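Local coordinates for bromodomain factor 2 protein (Trypanosoma cruzi, PDB 6NIM) that probably recognises acetylated lysines through its bromodomain, a bundle of four helices, at residues A[50-55]-A[80-85]; A[74-79]-A[102-107]; A[87-92]-A[96-101]; A[18-23]-A[55-60]. One frame throughout, in Å; residues are numbered along the deposited sequence. Where two conformers were deposited one is given.

Contact 1: A[50-55]-A[80-85]; sequences YPVDLS and IANALE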
loop_
_atom_site.group_PDB
_atom_site.type_symbol
_atom_site.label_atom_id
_atom_site.label_comp_id
_atom_site.label_asym_id
_atom_site.label_seq_id
_atom_site.Cartn_x
_atom_site.Cartn_y
_atom_site.Cartn_z
ATOM N N TYR A 50 -8.359 3.964 4.882
ATOM C CA TYR A 50 -7.825 4.847 3.816
ATOM C C TYR A 50 -8.752 4.791 2.608
ATOM O O TYR A 50 -8.369 4.324 1.540
ATOM C CB TYR A 50 -6.424 4.398 3.424
ATOM C CG TYR A 50 -5.409 4.350 4.537
ATOM C CD1 TYR A 50 -5.132 5.469 5.308
ATOM C CD2 TYR A 50 -4.679 3.196 4.769
ATOM C CE1 TYR A 50 -4.166 5.434 6.302
ATOM C CE2 TYR A 50 -3.713 3.143 5.758
ATOM C CZ TYR A 50 -3.458 4.264 6.526
ATOM O OH TYR A 50 -2.495 4.193 7.492
ATOM N N PRO A 51 -10.004 5.247 2.746
ATOM C CA PRO A 51 -10.937 5.241 1.628
ATOM C C PRO A 51 -10.398 6.128 0.499
ATOM O O PRO A 51 -9.819 7.151 0.743
ATOM C CB PRO A 51 -12.217 5.806 2.249
ATOM C CG PRO A 51 -11.681 6.711 3.341
ATOM C CD PRO A 51 -10.573 5.882 3.946
ATOM N N VAL A 52 -10.606 5.693 -0.732
ATOM C CA VAL A 52 -10.267 6.479 -1.946
ATOM C C VAL A 52 -11.063 5.870 -3.096
ATOM O O VAL A 52 -11.343 4.641 -3.082
ATOM C CB VAL A 52 -8.750 6.510 -2.187
ATOM C CG1 VAL A 52 -8.174 5.120 -2.346
ATOM C CG2 VAL A 52 -8.369 7.386 -3.375
ATOM N N ASP A 53 -11.422 6.691 -4.064
ATOM C CA ASP A 53 -12.266 6.278 -5.211
ATOM C C ASP A 53 -11.784 7.101 -6.422
ATOM O O ASP A 53 -11.012 8.069 -6.194
ATOM C CB ASP A 53 -13.738 6.503 -4.921
ATOM C CG ASP A 53 -13.970 7.988 -4.753
ATOM O OD1 ASP A 53 -13.628 8.498 -3.657
ATOM O OD2 ASP A 53 -14.341 8.604 -5.752
ATOM N N LEU A 54 -12.173 6.716 -7.644
ATOM C CA LEU A 54 -11.697 7.369 -8.893
ATOM C C LEU A 54 -12.109 8.852 -8.940
ATOM O O LEU A 54 -11.312 9.646 -9.466
ATOM C CB LEU A 54 -12.221 6.614 -10.116
ATOM C CG LEU A 54 -11.626 5.206 -10.308
ATOM C CD1 LEU A 54 -12.366 4.494 -11.438
ATOM C CD2 LEU A 54 -10.132 5.282 -10.570
ATOM N N SER A 55 -13.280 9.224 -8.420
ATOM C CA SER A 55 -13.745 10.642 -8.443
ATOM C C SER A 55 -12.817 11.463 -7.557
ATOM O O SER A 55 -12.338 12.537 -7.983
ATOM C CB SER A 55 -15.194 10.797 -8.031
ATOM O OG SER A 55 -16.040 10.335 -9.058
ATOM N N ILE A 80 -7.947 -0.242 -4.912
ATOM C CA ILE A 80 -8.129 -1.680 -5.282
ATOM C C ILE A 80 -7.961 -2.525 -4.014
ATOM O O ILE A 80 -8.768 -3.436 -3.807
ATOM C CB ILE A 80 -7.142 -2.059 -6.402
ATOM C CG1 ILE A 80 -7.458 -1.274 -7.692
ATOM C CG2 ILE A 80 -7.141 -3.559 -6.634
ATOM C CD1 ILE A 80 -6.427 -1.363 -8.757
ATOM N N ALA A 81 -6.913 -2.279 -3.211
ATOM C CA ALA A 81 -6.661 -3.047 -1.962
ATOM C C ALA A 81 -7.888 -2.953 -1.052
ATOM O O ALA A 81 -8.291 -3.967 -0.462
ATOM C CB ALA A 81 -5.389 -2.532 -1.281
ATOM N N ASN A 82 -8.505 -1.772 -0.963
ATOM C CA ASN A 82 -9.691 -1.554 -0.099
ATOM C C ASN A 82 -10.774 -2.564 -0.494
ATOM O O ASN A 82 -11.419 -3.165 0.396
ATOM C CB ASN A 82 -10.166 -0.101 -0.175
ATOM C CG ASN A 82 -9.223 0.891 0.485
ATOM O OD1 ASN A 82 -8.322 0.521 1.238
ATOM N ND2 ASN A 82 -9.446 2.175 0.228
ATOM N N ALA A 83 -10.998 -2.706 -1.796
ATOM C CA ALA A 83 -12.082 -3.539 -2.355
ATOM C C ALA A 83 -11.735 -5.016 -2.111
ATOM O O ALA A 83 -12.666 -5.786 -1.824
ATOM C CB ALA A 83 -12.295 -3.228 -3.806
ATOM N N LEU A 84 -10.466 -5.388 -2.246
ATOM C CA LEU A 84 -10.015 -6.789 -1.993
ATOM C C LEU A 84 -10.166 -7.120 -0.501
ATOM O O LEU A 84 -10.610 -8.257 -0.195
ATOM C CB LEU A 84 -8.584 -6.972 -2.496
ATOM C CG LEU A 84 -8.500 -7.068 -4.012
ATOM C CD1 LEU A 84 -7.076 -6.939 -4.483
ATOM C CD2 LEU A 84 -9.177 -8.354 -4.524
ATOM N N GLU A 85 -9.898 -6.165 0.394
ATOM C CA GLU A 85 -10.071 -6.394 1.858
ATOM C C GLU A 85 -11.559 -6.458 2.221
ATOM O O GLU A 85 -11.952 -7.320 3.032
ATOM C CB GLU A 85 -9.441 -5.283 2.708
ATOM C CG GLU A 85 -7.945 -5.146 2.589
ATOM C CD GLU A 85 -7.403 -3.830 3.161
ATOM O OE1 GLU A 85 -7.871 -3.426 4.256
ATOM O OE2 GLU A 85 -6.530 -3.188 2.510
HETATM O O HOH W 1 -7.729 1.208 3.935
HETATM O O HOH W 2 -12.455 3.007 -0.665
#
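The side-chain amide of Asn82 reaches from helix 69-86 to the backbone of Tyr50, Pro51 and Val52, the end of the long loop that in bromodomains joins the first two helices of the bundle (the ZA loop). The tight part is one bond: Asn82 ND2 donates to Tyr50 O over 2.7 Å, and the N-H points nearly straight at its acceptor (161°). The oxygen lies close to the plane of the amide, but the nitrogen approaches from well above the plane of the Tyr50 carbonyl. Asparagine suits this place because its short side chain offers a donor and an acceptor together. CG lies beside the backbone N (chi1 -70°), which carries the amide out from the helix toward the loop. Gln78 NE2 donates to Asn82 OD1 and so helps fix which way round the amide sits. Pro51 CA lies 3.7 Å from ND2, and Val52 adds only a glancing touch, its CG1 4.1 Å from the same nitrogen.

The looser part is bridged by two waters. One molecule donates to Asn82 OD1 (2.8 Å) and accepts from Tyr50 N; another accepts from Val52 N and, at 3.2 Å, from Asn82 ND2. Tyr50 is exposed, and its phenol ring turns off from the helix. Beyond Val52 the loop becomes helix 54-62, with Asp53 as N-cap. There Leu54 packs on Val20, Leu23 and Trp24 of helix 13-26, while Ile80 and Leu84 of helix 69-86 face helix 92-110.

Contact 2: A[74-79]-A[102-107]; sequences NAVAQM and SIYLDV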
loop_
_atom_site.group_PDB
_atom_site.type_symbol
_atom_site.label_atom_id
_atom_site.label_comp_id
_atom_site.label_asym_id
_atom_site.label_seq_id
_atom_site.Cartn_x
_atom_site.Cartn_y
_atom_site.Cartn_z
ATOM N N ASN A 74 -0.270 4.793 -6.633
ATOM C CA ASN A 74 -0.390 4.272 -5.246
ATOM C C ASN A 74 -1.818 4.514 -4.736
ATOM O O ASN A 74 -2.325 3.660 -4.010
ATOM C CB ASN A 74 0.733 4.858 -4.383
ATOM C CG ASN A 74 2.082 4.279 -4.780
ATOM O OD1 ASN A 74 2.168 3.246 -5.463
ATOM N ND2 ASN A 74 3.155 4.926 -4.370
ATOM N N ALA A 75 -2.462 5.628 -5.097
ATOM C CA ALA A 75 -3.856 5.946 -4.713
ATOM C C ALA A 75 -4.795 4.943 -5.381
ATOM O O ALA A 75 -5.684 4.394 -4.722
ATOM C CB ALA A 75 -4.213 7.366 -5.082
ATOM N N VAL A 76 -4.555 4.651 -6.649
ATOM C CA VAL A 76 -5.359 3.625 -7.358
ATOM C C VAL A 76 -5.120 2.260 -6.697
ATOM O O VAL A 76 -6.095 1.503 -6.448
ATOM C CB VAL A 76 -4.983 3.608 -8.849
ATOM C CG1 VAL A 76 -5.522 2.373 -9.544
ATOM C CG2 VAL A 76 -5.453 4.872 -9.538
ATOM N N ALA A 77 -3.870 1.935 -6.381
ATOM C CA ALA A 77 -3.557 0.650 -5.700
ATOM C C ALA A 77 -4.331 0.577 -4.375
ATOM O O ALA A 77 -4.949 -0.480 -4.033
ATOM C CB ALA A 77 -2.066 0.546 -5.516
ATOM N N GLN A 78 -4.387 1.677 -3.613
ATOM C CA GLN A 78 -5.049 1.651 -2.283
ATOM C C GLN A 78 -6.543 1.421 -2.477
ATOM O O GLN A 78 -7.154 0.660 -1.710
ATOM C CB GLN A 78 -4.802 2.940 -1.485
ATOM C CG GLN A 78 -5.517 2.915 -0.142
ATOM C CD GLN A 78 -4.837 1.936 0.764
ATOM O OE1 GLN A 78 -3.656 2.118 1.046
ATOM N NE2 GLN A 78 -5.559 0.902 1.201
ATOM N N MET A 79 -7.123 2.058 -3.486
ATOM C CA MET A 79 -8.542 1.876 -3.872
ATOM C C MET A 79 -8.811 0.395 -4.140
ATOM O O MET A 79 -9.830 -0.147 -3.670
ATOM C CB MET A 79 -8.845 2.692 -5.129
ATOM C CG MET A 79 -10.278 2.574 -5.588
ATOM S SD MET A 79 -10.438 3.412 -7.183
ATOM C CE MET A 79 -9.638 2.259 -8.287
ATOM N N SER A 102 -4.592 -6.794 -11.246
ATOM C CA SER A 102 -3.737 -7.428 -12.273
ATOM C C SER A 102 -3.551 -6.552 -13.517
ATOM O O SER A 102 -2.585 -6.831 -14.240
ATOM C CB SER A 102 -4.306 -8.762 -12.668
ATOM O OG SER A 102 -5.393 -8.563 -13.558
ATOM N N ILE A 103 -4.417 -5.564 -13.791
ATOM C CA ILE A 103 -4.316 -4.749 -15.039
ATOM C C ILE A 103 -3.982 -3.271 -14.765
ATOM O O ILE A 103 -3.686 -2.580 -15.752
ATOM C CB ILE A 103 -5.603 -4.847 -15.878
ATOM C CG1 ILE A 103 -6.786 -4.164 -15.194
ATOM C CG2 ILE A 103 -5.936 -6.282 -16.212
ATOM C CD1 ILE A 103 -7.936 -3.870 -16.155
ATOM N N TYR A 104 -4.029 -2.757 -13.532
ATOM C CA TYR A 104 -4.012 -1.277 -13.346
ATOM C C TYR A 104 -2.671 -0.754 -13.867
ATOM O O TYR A 104 -2.651 0.320 -14.524
ATOM C CB TYR A 104 -4.398 -0.811 -11.931
ATOM C CG TYR A 104 -3.312 -0.902 -10.883
ATOM C CD1 TYR A 104 -2.952 -2.125 -10.345
ATOM C CD2 TYR A 104 -2.623 0.215 -10.458
ATOM C CE1 TYR A 104 -1.934 -2.233 -9.415
ATOM C CE2 TYR A 104 -1.612 0.136 -9.516
ATOM C CZ TYR A 104 -1.267 -1.098 -8.978
ATOM O OH TYR A 104 -0.255 -1.222 -8.061
ATOM N N LEU A 105 -1.556 -1.476 -13.632
ATOM C CA LEU A 105 -0.251 -0.985 -14.112
ATOM C C LEU A 105 -0.189 -1.113 -15.639
ATOM O O LEU A 105 0.408 -0.254 -16.289
ATOM C CB LEU A 105 0.895 -1.782 -13.482
ATOM C CG LEU A 105 1.041 -1.649 -11.975
ATOM C CD1 LEU A 105 2.227 -2.495 -11.527
ATOM C CD2 LEU A 105 1.200 -0.204 -11.522
ATOM N N ASP A 106 -0.812 -2.139 -16.193
ATOM C CA ASP A 106 -0.886 -2.310 -17.664
ATOM C C ASP A 106 -1.613 -1.094 -18.284
ATOM O O ASP A 106 -1.142 -0.545 -19.309
ATOM C CB ASP A 106 -1.604 -3.615 -17.999
ATOM C CG ASP A 106 -1.402 -4.016 -19.445
ATOM O OD1 ASP A 106 -0.221 -4.227 -19.820
ATOM O OD2 ASP A 106 -2.408 -4.020 -20.210
ATOM N N VAL A 107 -2.708 -0.685 -17.663
ATOM C CA VAL A 107 -3.489 0.528 -18.063
ATOM C C VAL A 107 -2.612 1.769 -17.922
ATOM O O VAL A 107 -2.581 2.567 -18.876
ATOM C CB VAL A 107 -4.813 0.671 -17.284
ATOM C CG1 VAL A 107 -5.583 1.939 -17.682
ATOM C CG2 VAL A 107 -5.676 -0.560 -17.550
HETATM O O HOH W 3 1.353 0.562 -6.614
#
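Tyr104 and Val76 reach toward one another's helix and lie side by side, running opposite ways. The ring of Tyr104 enters with CG between the backbone N and the carbonyl carbon (chi1 80°), and this swings it across to helix 69-86. Val76 meets the root of the ring, its CG1 3.7 Å from Tyr104 CD2, and Ala77 meets the far end, its CB 3.9 Å from Tyr104 CZ and 3.6 Å from the OH. Both methyl groups come in obliquely. The nearest backbones are those of Val76 and Tyr104, 7.9 Å apart from CA to CA, a spacing bridged by the branched valine and the long flat tyrosine, while the small alanine lets the phenol lie close against its helix.

This is core packing between the last two helices of the bromodomain bundle, 69-86 and 92-110. On one face of the ring Leu105 CG sits 3.8 Å above the plane, toward the rim, so the phenol is wedged between a residue of its own helix and those of the other. A tyrosine fits here because its apolar ring can be buried while its hydroxyl remains bonded: Tyr104 OH pairs with Tyr121 O at the chain end and also accepts from a water 2.8 Å away. That water, lying at the ring edge in plane, donates in addition to Asn74 OD1, 3.0 Å off, and so links the two helices through the polar ends of Asn74 and Tyr104.

Contact 3: A[87-92]-A[96-101]; sequences NAKGTE and QALSFR. With SO4 (sulfate ion), chain C.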
loop_
_atom_site.group_PDB
_atom_site.type_symbol
_atom_site.label_atom_id
_atom_site.label_comp_id
_atom_site.label_asym_id
_atom_site.label_seq_id
_atom_site.Cartn_x
_atom_site.Cartn_y
_atom_site.Cartn_z
ATOM N N ASN A 87 -14.521 -6.710 0.330
ATOM C CA ASN A 87 -15.438 -7.647 -0.373
ATOM C C ASN A 87 -14.914 -9.066 -0.168
ATOM O O ASN A 87 -13.708 -9.289 -0.306
ATOM C CB ASN A 87 -15.588 -7.253 -1.839
ATOM C CG ASN A 87 -16.228 -5.889 -1.992
ATOM O OD1 ASN A 87 -17.431 -5.733 -1.764
ATOM N ND2 ASN A 87 -15.427 -4.902 -2.367
ATOM N N ALA A 88 -15.789 -9.991 0.238
ATOM C CA ALA A 88 -15.415 -11.392 0.491
ATOM C C ALA A 88 -14.996 -12.084 -0.815
ATOM O O ALA A 88 -15.615 -11.875 -1.869
ATOM C CB ALA A 88 -16.574 -12.091 1.161
ATOM N N LYS A 89 -13.964 -12.926 -0.735
ATOM C CA LYS A 89 -13.540 -13.753 -1.870
ATOM C C LYS A 89 -14.759 -14.549 -2.310
ATOM O O LYS A 89 -15.472 -15.141 -1.453
ATOM C CB LYS A 89 -12.351 -14.661 -1.517
ATOM C CG LYS A 89 -11.729 -15.355 -2.718
ATOM C CD LYS A 89 -10.378 -16.022 -2.428
ATOM C CE LYS A 89 -9.749 -16.687 -3.634
ATOM N NZ LYS A 89 -9.580 -15.773 -4.796
ATOM N N GLY A 90 -14.976 -14.597 -3.605
ATOM C CA GLY A 90 -16.127 -15.282 -4.204
ATOM C C GLY A 90 -17.135 -14.305 -4.763
ATOM O O GLY A 90 -17.928 -14.729 -5.646
ATOM N N THR A 91 -17.168 -13.055 -4.285
ATOM C CA THR A 91 -18.171 -12.076 -4.793
ATOM C C THR A 91 -17.673 -11.454 -6.096
ATOM O O THR A 91 -16.439 -11.467 -6.367
ATOM C CB THR A 91 -18.536 -10.977 -3.793
ATOM O OG1 THR A 91 -17.414 -10.101 -3.686
ATOM C CG2 THR A 91 -18.934 -11.550 -2.453
ATOM N N GLU A 92 -18.600 -10.925 -6.890
ATOM C CA GLU A 92 -18.273 -10.291 -8.192
ATOM C C GLU A 92 -17.440 -9.023 -7.937
ATOM O O GLU A 92 -16.552 -8.734 -8.762
ATOM C CB GLU A 92 -19.545 -10.093 -9.017
ATOM C CG GLU A 92 -19.949 -11.343 -9.802
ATOM C CD GLU A 92 -18.866 -11.943 -10.705
ATOM O OE1 GLU A 92 -18.596 -11.369 -11.782
ATOM O OE2 GLU A 92 -18.243 -12.947 -10.313
ATOM N N GLN A 96 -13.808 -8.413 -9.523
ATOM C CA GLN A 96 -13.429 -7.244 -10.356
ATOM C C GLN A 96 -12.176 -6.580 -9.766
ATOM O O GLN A 96 -11.304 -6.161 -10.526
ATOM C CB GLN A 96 -14.554 -6.227 -10.525
ATOM C CG GLN A 96 -14.201 -5.230 -11.628
ATOM C CD GLN A 96 -15.214 -4.121 -11.747
ATOM O OE1 GLN A 96 -16.310 -4.316 -12.260
ATOM N NE2 GLN A 96 -14.825 -2.944 -11.297
ATOM N N ALA A 97 -12.082 -6.531 -8.448
ATOM C CA ALA A 97 -10.918 -5.922 -7.776
ATOM C C ALA A 97 -9.674 -6.773 -8.042
ATOM O O ALA A 97 -8.609 -6.178 -8.232
ATOM C CB ALA A 97 -11.222 -5.757 -6.330
ATOM N N LEU A 98 -9.793 -8.099 -8.103
ATOM C CA LEU A 98 -8.648 -8.984 -8.478
ATOM C C LEU A 98 -8.174 -8.629 -9.874
ATOM O O LEU A 98 -6.966 -8.522 -10.102
ATOM C CB LEU A 98 -9.064 -10.457 -8.453
ATOM C CG LEU A 98 -9.087 -11.190 -7.116
ATOM C CD1 LEU A 98 -9.533 -12.625 -7.363
ATOM C CD2 LEU A 98 -7.719 -11.177 -6.423
ATOM N N SER A 99 -9.132 -8.464 -10.793
ATOM C CA SER A 99 -8.858 -8.124 -12.201
ATOM C C SER A 99 -8.131 -6.773 -12.217
ATOM O O SER A 99 -7.083 -6.624 -12.889
ATOM C CB SER A 99 -10.140 -8.113 -12.988
ATOM O OG SER A 99 -9.902 -7.528 -14.234
ATOM N N PHE A 100 -8.673 -5.795 -11.499
ATOM C CA PHE A 100 -8.081 -4.435 -11.464
ATOM C C PHE A 100 -6.650 -4.504 -10.906
ATOM O O PHE A 100 -5.746 -3.843 -11.481
ATOM C CB PHE A 100 -8.954 -3.451 -10.680
ATOM C CG PHE A 100 -9.902 -2.657 -11.547
ATOM C CD1 PHE A 100 -10.771 -3.297 -12.415
ATOM C CD2 PHE A 100 -9.906 -1.265 -11.520
ATOM C CE1 PHE A 100 -11.624 -2.575 -13.245
ATOM C CE2 PHE A 100 -10.761 -0.551 -12.346
ATOM C CZ PHE A 100 -11.639 -1.207 -13.191
ATOM N N ARG A 101 -6.429 -5.240 -9.817
ATOM C CA ARG A 101 -5.045 -5.375 -9.287
ATOM C C ARG A 101 -4.123 -5.876 -10.407
ATOM O O ARG A 101 -2.991 -5.419 -10.518
ATOM C CB ARG A 101 -4.960 -6.314 -8.090
ATOM C CG ARG A 101 -3.554 -6.356 -7.516
ATOM C CD ARG A 101 -3.499 -7.139 -6.226
ATOM N NE ARG A 101 -2.154 -6.990 -5.701
ATOM C CZ ARG A 101 -1.746 -7.411 -4.513
ATOM N NH1 ARG A 101 -2.582 -8.040 -3.702
ATOM N NH2 ARG A 101 -0.477 -7.225 -4.164
HETATM S S SO4 C . -12.296 -13.584 2.455
HETATM O O1 SO4 C . -12.231 -12.888 3.710
HETATM O O2 SO4 C . -13.451 -14.439 2.453
HETATM O O3 SO4 C . -12.402 -12.633 1.381
HETATM O O4 SO4 C . -11.090 -14.361 2.271
#
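The short loop between the last two helices of the bundle, called the BC loop in bromodomains, folds here as a type II turn from Ala88 to Thr91; Lys89 of the turn meets Leu98, and Glu92, the first residue of helix 92-110, bonds to Gln96 one turn on. Gly90 takes the third position of the turn with a positive phi of 109°, where any side chain would press on the preceding carbonyl. Ala88 O is gripped twice, by Thr91 N and, in the carbonyl plane, by Thr91 OG1, at 3.1 Å each. Threonine does double duty: as N-cap, its OG1 also accepts from His94 N. The first turn of the new helix is then closed by Gln96 N donating to Glu92 O (2.9 Å, N-H...O 160°).

Lys89 runs out extended and bends only at its last torsion, crossing Leu98 at about a right angle, with NZ 4.1 Å from Leu98 CD1. The touch is loose, and the ammonium is held by a salt bridge to Asp118 of the second subunit. The backbone Lys89 N donates to sulfate O3 at 2.6 Å, an ion probably taken from the crystallisation liquor.

Gln96, its chain extended beyond CG, reaches the loop after helix 13-26: NE2 donates to Asp27 OD1 and OE1 accepts from Leu29 N, pinning the start of the ZA loop. Asn87, by sequence the likely counterpart of the asparagine that recognises acetyl-lysine in bromodomains, bonds through ND2 to Ala83 O of helix 69-86. Against that same helix Ala97 packs on Ala83, and Leu98 on Leu84.

Contact 4: A[18-23]-A[55-60]; sequences AFVHQL and STIRQG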
loop_
_atom_site.group_PDB
_atom_site.type_symbol
_atom_site.label_atom_id
_atom_site.label_comp_id
_atom_site.label_asym_id
_atom_site.label_seq_id
_atom_site.Cartn_x
_atom_site.Cartn_y
_atom_site.Cartn_z
ATOM N N ALA A 18 -5.972 10.546 -17.860
ATOM C CA ALA A 18 -6.307 9.553 -18.911
ATOM C C ALA A 18 -6.370 8.181 -18.242
ATOM O O ALA A 18 -7.288 7.375 -18.529
ATOM C CB ALA A 18 -5.283 9.582 -20.018
ATOM N N PHE A 19 -5.406 7.927 -17.358
ATOM C CA PHE A 19 -5.297 6.656 -16.596
ATOM C C PHE A 19 -6.555 6.438 -15.753
ATOM O O PHE A 19 -7.190 5.380 -15.854
ATOM C CB PHE A 19 -4.013 6.726 -15.766
ATOM C CG PHE A 19 -3.827 5.705 -14.678
ATOM C CD1 PHE A 19 -3.950 4.343 -14.934
ATOM C CD2 PHE A 19 -3.416 6.104 -13.417
ATOM C CE1 PHE A 19 -3.700 3.416 -13.931
ATOM C CE2 PHE A 19 -3.187 5.168 -12.415
ATOM C CZ PHE A 19 -3.285 3.821 -12.690
ATOM N N VAL A 20 -6.987 7.454 -15.018
ATOM C CA VAL A 20 -8.205 7.391 -14.169
ATOM C C VAL A 20 -9.414 7.139 -15.073
ATOM O O VAL A 20 -10.246 6.344 -14.714
ATOM C CB VAL A 20 -8.345 8.663 -13.317
ATOM C CG1 VAL A 20 -9.720 8.782 -12.692
ATOM C CG2 VAL A 20 -7.236 8.676 -12.284
ATOM N N HIS A 21 -9.507 7.819 -16.206
ATOM C CA HIS A 21 -10.649 7.680 -17.141
ATOM C C HIS A 21 -10.707 6.252 -17.711
ATOM O O HIS A 21 -11.820 5.708 -17.862
ATOM C CB HIS A 21 -10.597 8.747 -18.251
ATOM C CG HIS A 21 -11.783 8.648 -19.143
ATOM N ND1 HIS A 21 -11.691 8.174 -20.432
ATOM C CD2 HIS A 21 -13.090 8.862 -18.889
ATOM C CE1 HIS A 21 -12.900 8.167 -20.971
ATOM N NE2 HIS A 21 -13.781 8.554 -20.016
ATOM N N GLN A 22 -9.569 5.644 -18.032
ATOM C CA GLN A 22 -9.566 4.276 -18.611
ATOM C C GLN A 22 -10.109 3.324 -17.546
ATOM O O GLN A 22 -10.894 2.445 -17.895
ATOM C CB GLN A 22 -8.166 3.825 -19.031
ATOM C CG GLN A 22 -7.609 4.514 -20.269
ATOM C CD GLN A 22 -8.362 4.206 -21.544
ATOM O OE1 GLN A 22 -8.608 3.052 -21.877
ATOM N NE2 GLN A 22 -8.686 5.237 -22.314
ATOM N N LEU A 23 -9.696 3.514 -16.277
ATOM C CA LEU A 23 -10.144 2.662 -15.146
ATOM C C LEU A 23 -11.643 2.874 -14.929
ATOM O O LEU A 23 -12.340 1.901 -14.629
ATOM C CB LEU A 23 -9.335 2.992 -13.881
ATOM C CG LEU A 23 -7.848 2.631 -13.937
ATOM C CD1 LEU A 23 -7.171 3.057 -12.652
ATOM C CD2 LEU A 23 -7.602 1.137 -14.190
ATOM N N SER A 55 -13.280 9.224 -8.420
ATOM C CA SER A 55 -13.745 10.642 -8.443
ATOM C C SER A 55 -12.817 11.463 -7.557
ATOM O O SER A 55 -12.338 12.537 -7.983
ATOM C CB SER A 55 -15.194 10.797 -8.031
ATOM O OG SER A 55 -16.040 10.335 -9.058
ATOM N N THR A 56 -12.492 10.949 -6.381
ATOM C CA THR A 56 -11.608 11.615 -5.397
ATOM C C THR A 56 -10.206 11.722 -6.009
ATOM O O THR A 56 -9.533 12.787 -5.854
ATOM C CB THR A 56 -11.586 10.872 -4.048
ATOM O OG1 THR A 56 -12.912 10.876 -3.501
ATOM C CG2 THR A 56 -10.616 11.503 -3.070
ATOM N N ILE A 57 -9.709 10.645 -6.638
ATOM C CA ILE A 57 -8.353 10.688 -7.239
ATOM C C ILE A 57 -8.336 11.716 -8.396
ATOM O O ILE A 57 -7.359 12.465 -8.507
ATOM C CB ILE A 57 -7.926 9.282 -7.693
ATOM C CG1 ILE A 57 -7.719 8.344 -6.491
ATOM C CG2 ILE A 57 -6.685 9.394 -8.570
ATOM C CD1 ILE A 57 -7.633 6.878 -6.868
ATOM N N ARG A 58 -9.358 11.741 -9.251
ATOM C CA ARG A 58 -9.453 12.729 -10.354
ATOM C C ARG A 58 -9.334 14.137 -9.759
ATOM O O ARG A 58 -8.527 14.948 -10.262
ATOM C CB ARG A 58 -10.747 12.584 -11.140
ATOM C CG ARG A 58 -10.943 13.708 -12.153
ATOM C CD ARG A 58 -12.004 13.385 -13.162
ATOM N NE ARG A 58 -12.253 14.529 -14.038
ATOM C CZ ARG A 58 -13.025 14.508 -15.121
ATOM N NH1 ARG A 58 -13.626 13.390 -15.496
ATOM N NH2 ARG A 58 -13.182 15.604 -15.849
ATOM N N GLN A 59 -10.063 14.407 -8.677
ATOM C CA GLN A 59 -10.025 15.761 -8.043
ATOM C C GLN A 59 -8.625 16.055 -7.504
ATOM O O GLN A 59 -8.184 17.213 -7.627
ATOM C CB GLN A 59 -11.104 15.880 -6.970
ATOM C CG GLN A 59 -12.482 15.873 -7.604
ATOM C CD GLN A 59 -13.606 16.032 -6.616
ATOM O OE1 GLN A 59 -13.654 15.369 -5.580
ATOM N NE2 GLN A 59 -14.534 16.908 -6.957
ATOM N N GLY A 60 -7.945 15.060 -6.941
ATOM C CA GLY A 60 -6.601 15.215 -6.359
ATOM C C GLY A 60 -5.554 15.504 -7.432
ATOM O O GLY A 60 -4.585 16.272 -7.188
#
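A chi1 of 167° sets the two methyls of Val20 so that CG2 lies beside its own backbone N, while in Ile57 a chi1 of -67° turns CG2 opposite the backbone N; these two methyls meet at 3.8 Å. The pair joins the first two helices of the bromodomain bundle, 13-26 and 54-62, which the long ZA loop separates in sequence. Both side chains point toward the opposing helix and cross obliquely. Branching at CB suits both positions, since each side chain presents a methyl close to its backbone and the helices can approach closely: Val20 CA and Arg58 CA are only 6.7 Å apart.

Around this point the packing is apolar. Val20 also touches Leu54 and Ile61 of the facing helix, and Ile57 continues inward onto Ala75 and Val76 of helix 69-86, so the junction of two helices becomes a junction of three. Toward the outside lies Arg58, whose long chain is fully extended and spans the border between core and solvent: its charged end is engaged by a salt bridge from NE to Glu62 OE2, whereas its first methylene completes the apolar contact, with Arg58 CB 4.2 Å from Val20 CG1.

Overall arrangement
Contact 4 joins helices 13-26 and 54-62, contact 2 helices 69-86 and 92-110; contact 1 ties the end of the ZA loop to helix 69-86, and contact 3 the BC loop to the start of helix 92-110. Along the chain, contact 4 closes before contacts 2 and 3 open, contact 1 alternates with contacts 2 and 4 and closes before contact 3, and contact 3 falls between the segments of contact 2. Centres of contacts 1 and 2 are about 10 Å apart, of 2 and 4 about 11 Å, of 3 and 4 about 20 Å, across the chain's centre. Contacts 2 and 4 belong to the core; contacts 1 and 3 fasten loops that in bromodomains usually frame the acetyl-lysine pocket.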